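Local structure of urocanate hydratase (7NED) at residues Ala429-His434 against Gly493-Ala498. The protein probably catalyses the hydration of thiourocanate in bacterial ergothioneine breakdown, with NAD+ as a tightly held cofactor, as in urocanases. Residues are numbered along the deposited sequence; the frame is centred on the assembly and turned at random.
Sequences AFSRDH and GVTLVA. With URO ((2E)-3-(1H-imidazol-4-yl)acrylic acid), chain B.
Phe430 and Leu496 form an antiparallel hydrogen-bonded pair: Phe430 N lies 2.8 Å from Leu496 O, and Leu496 N reaches Phe430 O at 2.9 Å, both with N-H...O angles near 170°. One residue on, Ser431 holds OG anti to its backbone N (chi1 -176°), and a side-chain bond takes over as OG donates to Val494 O over 2.8 Å, the hydroxyl meeting the carbonyl oxygen tilted from its plane. Beyond the Phe430-Leu496 pair the regular pairing ends and side chains make the join. Arg432 NH1 donates to Asp433 O, which lies in the guanidinium plane; Ala492 O takes a further bond from NH1, and Asp515 of helix 502-525 forms a salt bridge with NE. The arginine crosses Val494 at about a right angle, with Val494 CG1 3.7 Å from NH2, while Val494 N sits over a guanidinium face. CA of Gly493 packs over one face of the His434 imidazole, 3.8 Å from its centroid and 29° off the normal, a CH-pi contact in which NE2 comes within 3.4 Å of Gly493 CA. Gln128 bonds both His434 NE2 and Thr495 OG1, and Ser491 meets His434 ND1. Toward the other end, Ala498 CB touches the Phe430 ring edge at CE1. Helix 407-420 covers Phe430, and helix 502-525 covers Leu496. The two are adjacent interior strands of a mixed sheet, and 428-441 carries Asp433 into the urocanate pocket, its OD2 3.0 Å from CAD of the ligand. Buried charge is thus paired or hydrogen-bonded around Arg432, and His434, bonded at both ring nitrogens, lies behind Asp433 in a second shell, its own N-H meeting OD1 from above the carboxylate plane, beside the acrylate chain of the bound urocanate.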
loop_
_atom_site.group_PDB
_atom_site.type_symbol
_atom_site.label_atom_id
_atom_site.label_comp_id
_atom_site.label_asym_id
_atom_site.label_seq_id
_atom_site.Cartn_x
_atom_site.Cartn_y
_atom_site.Cartn_z
ATOM N N ALA A 429 -21.847 -15.325 -0.480
ATOM C CA ALA A 429 -20.674 -14.463 -0.390
ATOM C C ALA A 429 -20.537 -13.713 -1.700
ATOM O O ALA A 429 -20.727 -14.297 -2.770
ATOM C CB ALA A 429 -19.413 -15.278 -0.116
ATOM N N PHE A 430 -20.237 -12.413 -1.612
ATOM C CA PHE A 430 -20.004 -11.563 -2.771
ATOM C C PHE A 430 -18.542 -11.139 -2.815
ATOM O O PHE A 430 -17.949 -10.795 -1.790
ATOM C CB PHE A 430 -20.878 -10.313 -2.729
ATOM C CG PHE A 430 -22.317 -10.572 -3.072
ATOM C CD1 PHE A 430 -23.255 -10.836 -2.073
ATOM C CD2 PHE A 430 -22.726 -10.580 -4.419
ATOM C CE1 PHE A 430 -24.604 -11.087 -2.425
ATOM C CE2 PHE A 430 -24.028 -10.809 -4.756
ATOM C CZ PHE A 430 -24.970 -11.089 -3.756
ATOM N N SER A 431 -17.959 -11.150 -4.001
ATOM C CA SER A 431 -16.607 -10.605 -4.084
ATOM C C SER A 431 -16.376 -10.185 -5.530
ATOM O O SER A 431 -17.327 -9.872 -6.258
ATOM C CB SER A 431 -15.577 -11.619 -3.556
ATOM O OG SER A 431 -14.248 -11.066 -3.550
ATOM N N ARG A 432 -15.114 -10.133 -5.932
ATOM C CA ARG A 432 -14.815 -9.759 -7.293
ATOM C C ARG A 432 -13.343 -10.049 -7.515
ATOM O O ARG A 432 -12.577 -10.254 -6.571
ATOM C CB ARG A 432 -15.130 -8.283 -7.561
ATOM C CG ARG A 432 -14.449 -7.329 -6.493
ATOM C CD ARG A 432 -14.260 -5.865 -6.988
ATOM N NE ARG A 432 -13.779 -5.007 -5.892
ATOM C CZ ARG A 432 -12.511 -4.964 -5.465
ATOM N NH1 ARG A 432 -11.599 -5.733 -6.044
ATOM N NH2 ARG A 432 -12.155 -4.145 -4.454
ATOM N N ASP A 433 -12.963 -10.082 -8.778
ATOM C CA ASP A 433 -11.540 -10.043 -9.072
ATOM C C ASP A 433 -10.986 -8.690 -8.644
ATOM O O ASP A 433 -11.740 -7.738 -8.420
ATOM C CB ASP A 433 -11.294 -10.272 -10.569
ATOM C CG ASP A 433 -9.828 -10.609 -10.873
ATOM O OD1 ASP A 433 -9.021 -10.807 -9.924
ATOM O OD2 ASP A 433 -9.487 -10.692 -12.062
ATOM N N HIS A 434 -9.655 -8.584 -8.577
ATOM C CA HIS A 434 -9.073 -7.258 -8.307
ATOM C C HIS A 434 -8.962 -6.429 -9.565
ATOM O O HIS A 434 -8.669 -5.229 -9.475
ATOM C CB HIS A 434 -7.687 -7.372 -7.679
ATOM C CG HIS A 434 -7.683 -8.075 -6.359
ATOM N ND1 HIS A 434 -6.607 -8.011 -5.500
ATOM C CD2 HIS A 434 -8.605 -8.866 -5.752
ATOM C CE1 HIS A 434 -6.876 -8.705 -4.405
ATOM N NE2 HIS A 434 -8.080 -9.237 -4.533
ATOM N N GLY A 493 -8.831 -6.103 -2.737
ATOM C CA GLY A 493 -10.006 -6.935 -2.902
ATOM C C GLY A 493 -10.926 -6.750 -1.712
ATOM O O GLY A 493 -10.561 -6.118 -0.719
ATOM N N VAL A 494 -12.128 -7.301 -1.830
ATOM C CA VAL A 494 -13.155 -7.108 -0.807
ATOM C C VAL A 494 -14.108 -8.298 -0.847
ATOM O O VAL A 494 -14.426 -8.809 -1.921
ATOM C CB VAL A 494 -13.899 -5.770 -1.016
ATOM C CG1 VAL A 494 -14.722 -5.795 -2.357
ATOM C CG2 VAL A 494 -14.801 -5.461 0.182
ATOM N N THR A 495 -14.522 -8.781 0.317
ATOM C CA THR A 495 -15.536 -9.843 0.387
ATOM C C THR A 495 -16.639 -9.368 1.312
ATOM O O THR A 495 -16.363 -8.729 2.344
ATOM C CB THR A 495 -14.946 -11.156 0.924
ATOM O OG1 THR A 495 -13.925 -11.610 0.028
ATOM C CG2 THR A 495 -16.009 -12.209 1.052
ATOM N N LEU A 496 -17.878 -9.652 0.920
ATOM C CA LEU A 496 -19.079 -9.363 1.695
ATOM C C LEU A 496 -19.835 -10.654 1.907
ATOM O O LEU A 496 -19.844 -11.524 1.026
ATOM C CB LEU A 496 -19.988 -8.361 0.988
ATOM C CG LEU A 496 -19.383 -6.951 0.925
ATOM C CD1 LEU A 496 -20.068 -6.173 -0.199
ATOM C CD2 LEU A 496 -19.571 -6.230 2.285
ATOM N N VAL A 497 -20.471 -10.780 3.071
ATOM C CA VAL A 497 -21.292 -11.953 3.369
ATOM C C VAL A 497 -22.722 -11.469 3.478
ATOM O O VAL A 497 -23.047 -10.656 4.355
ATOM C CB VAL A 497 -20.853 -12.660 4.658
ATOM C CG1 VAL A 497 -21.747 -13.914 4.888
ATOM C CG2 VAL A 497 -19.376 -13.013 4.600
ATOM N N ALA A 498 -23.561 -11.936 2.573
ATOM C CA ALA A 498 -24.996 -11.665 2.624
ATOM C C ALA A 498 -25.615 -12.803 3.425
ATOM O O ALA A 498 -26.012 -13.834 2.874
ATOM C CB ALA A 498 -25.577 -11.572 1.218
HETATM O OAA URO B . -10.839 -14.283 -11.219
HETATM C CAI URO B . -9.909 -14.586 -10.360
HETATM O OAB URO B . -10.114 -15.184 -9.379
HETATM C CAC URO B . -8.529 -14.130 -10.597
HETATM C CAD URO B . -8.250 -13.433 -11.667
HETATM C CAJ URO B . -6.879 -13.086 -11.733
HETATM C CAF URO B . -6.179 -12.634 -12.812
HETATM N NAH URO B . -4.838 -12.583 -12.536
HETATM C CAE URO B . -4.736 -12.996 -11.293
HETATM N NAG URO B . -5.939 -13.314 -10.764
#